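Local coordinates for mitotic checkpoint control protein kinase BUB1 (Drosophila melanogaster, PDB 6JKM) that probably acts as a spindle-checkpoint protein of the kinetochore, this chain being its C-terminal kinase domain, which is expected to bind ATP and phosphorylate proteins, at residues 179-184 / 208-213. Numbering follows the deposited sequence.
Sequences IHADIK and FGVSID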
# COMPACT_ATOMS: atom_id res chain seq x y z
N ILE A 179 -0.09 -6.78 8.70
CA ILE A 179 -0.73 -7.10 7.44
C ILE A 179 -1.44 -5.85 6.91
O ILE A 179 -2.33 -5.32 7.57
CB ILE A 179 -1.74 -8.26 7.60
CG1 ILE A 179 -1.02 -9.51 8.13
CG2 ILE A 179 -2.45 -8.56 6.30
CD1 ILE A 179 -1.95 -10.61 8.59
N HIS A 180 -1.05 -5.35 5.73
CA HIS A 180 -1.65 -4.11 5.21
C HIS A 180 -3.13 -4.31 4.94
O HIS A 180 -3.97 -3.48 5.30
CB HIS A 180 -0.95 -3.63 3.93
CG HIS A 180 -1.49 -2.35 3.39
ND1 HIS A 180 -2.55 -2.30 2.51
CD2 HIS A 180 -1.15 -1.06 3.64
CE1 HIS A 180 -2.82 -1.04 2.22
NE2 HIS A 180 -1.99 -0.27 2.90
N ALA A 181 -3.43 -5.44 4.29
CA ALA A 181 -4.81 -5.92 4.08
C ALA A 181 -5.60 -5.14 3.04
O ALA A 181 -6.78 -5.43 2.82
CB ALA A 181 -5.58 -5.95 5.41
N ASP A 182 -4.98 -4.16 2.40
CA ASP A 182 -5.63 -3.43 1.32
C ASP A 182 -4.60 -3.10 0.23
O ASP A 182 -4.56 -1.99 -0.29
CB ASP A 182 -6.31 -2.16 1.86
CG ASP A 182 -7.42 -1.63 0.95
OD1 ASP A 182 -7.91 -2.37 0.08
OD2 ASP A 182 -7.83 -0.45 1.13
N ILE A 183 -3.76 -4.08 -0.09
CA ILE A 183 -2.77 -3.93 -1.15
C ILE A 183 -3.43 -3.79 -2.52
O ILE A 183 -3.98 -4.75 -3.03
CB ILE A 183 -1.79 -5.12 -1.18
CG1 ILE A 183 -1.08 -5.27 0.17
CG2 ILE A 183 -0.77 -4.94 -2.32
CD1 ILE A 183 0.01 -4.26 0.41
N LYS A 184 -3.38 -2.60 -3.10
CA LYS A 184 -3.87 -2.39 -4.45
C LYS A 184 -3.09 -1.22 -5.05
O LYS A 184 -2.39 -0.53 -4.31
CB LYS A 184 -5.38 -2.16 -4.46
CG LYS A 184 -5.91 -1.10 -3.54
CD LYS A 184 -7.43 -1.02 -3.76
CE LYS A 184 -8.19 -0.64 -2.51
NZ LYS A 184 -9.68 -0.80 -2.70
N PHE A 208 -3.26 2.78 5.83
CA PHE A 208 -3.28 1.68 6.77
C PHE A 208 -4.61 1.58 7.52
O PHE A 208 -4.67 1.05 8.63
CB PHE A 208 -2.11 1.83 7.75
CG PHE A 208 -0.79 1.90 7.07
CD1 PHE A 208 -0.24 0.77 6.49
CD2 PHE A 208 -0.11 3.09 6.96
CE1 PHE A 208 0.96 0.82 5.82
CE2 PHE A 208 1.11 3.14 6.29
CZ PHE A 208 1.64 2.01 5.73
N GLY A 209 -5.67 2.08 6.90
CA GLY A 209 -6.99 2.12 7.54
C GLY A 209 -7.54 0.79 8.01
O GLY A 209 -8.23 0.72 9.03
N VAL A 210 -7.27 -0.29 7.27
CA VAL A 210 -7.78 -1.60 7.69
C VAL A 210 -6.66 -2.61 7.98
O VAL A 210 -6.88 -3.83 7.91
CB VAL A 210 -8.74 -2.18 6.64
CG1 VAL A 210 -9.97 -1.25 6.49
CG2 VAL A 210 -8.04 -2.39 5.30
N SER A 211 -5.48 -2.12 8.33
CA SER A 211 -4.35 -3.00 8.54
C SER A 211 -4.55 -3.86 9.79
O SER A 211 -5.35 -3.51 10.66
CB SER A 211 -3.05 -2.19 8.66
OG SER A 211 -2.81 -1.50 7.45
N ILE A 212 -3.84 -4.98 9.85
CA ILE A 212 -3.93 -5.89 10.98
C ILE A 212 -2.59 -5.97 11.72
O ILE A 212 -1.55 -6.25 11.12
CB ILE A 212 -4.34 -7.30 10.52
CG1 ILE A 212 -5.73 -7.25 9.85
CG2 ILE A 212 -4.32 -8.28 11.68
CD1 ILE A 212 -6.03 -8.47 9.00
N ASP A 213 -2.61 -5.73 13.03
CA ASP A 213 -1.40 -5.87 13.83
C ASP A 213 -1.37 -7.23 14.51
O ASP A 213 -2.08 -7.45 15.49
CB ASP A 213 -1.30 -4.76 14.88
CG ASP A 213 0.01 -4.84 15.67
OD1 ASP A 213 0.85 -5.72 15.38
OD2 ASP A 213 0.21 -4.02 16.59
O HOH W 1 -5.25 -0.54 5.05
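I179 and I212 form an antiparallel hydrogen-bonded pair, I179 N giving to I212 O at 2.9 Å and I212 N to I179 O at 2.8 Å. Their side chains rise on the same face of this two-stranded ribbon, CB against CB. Past the pair, H180 O collects two donors: S211 OG at 3.1 Å, tilted a little from the carbonyl plane, and a water that passes the link on to V210 N. The H180 ring swings back to F208 because CG stands anti to the backbone N (chi1 -178°); its CD2 comes 3.5 Å from F208 CD1, the two rings oblique with planes at 70°. ND1 accepts D182 N from 28° out of the ring plane, while NE2 binds I206 O, so both ring nitrogens are engaged. Replacing H180 by an alanine would probably leave the amide of D182 and the carbonyl of I206 without their mate and open a gap beside F208. V210 CG2 packs on D182 CB at 3.9 Å, and the D182 side chain lies about 4 Å from a magnesium ion. H180-A181-D182 and F208-G209 match the kinase HRD and DFG motifs, here HAD and DFG. With D248 gripping the amides of H180 and A181, the histidine, its carbonyl and both ring nitrogens in use, couples the catalytic loop to the DFG end of the activation segment.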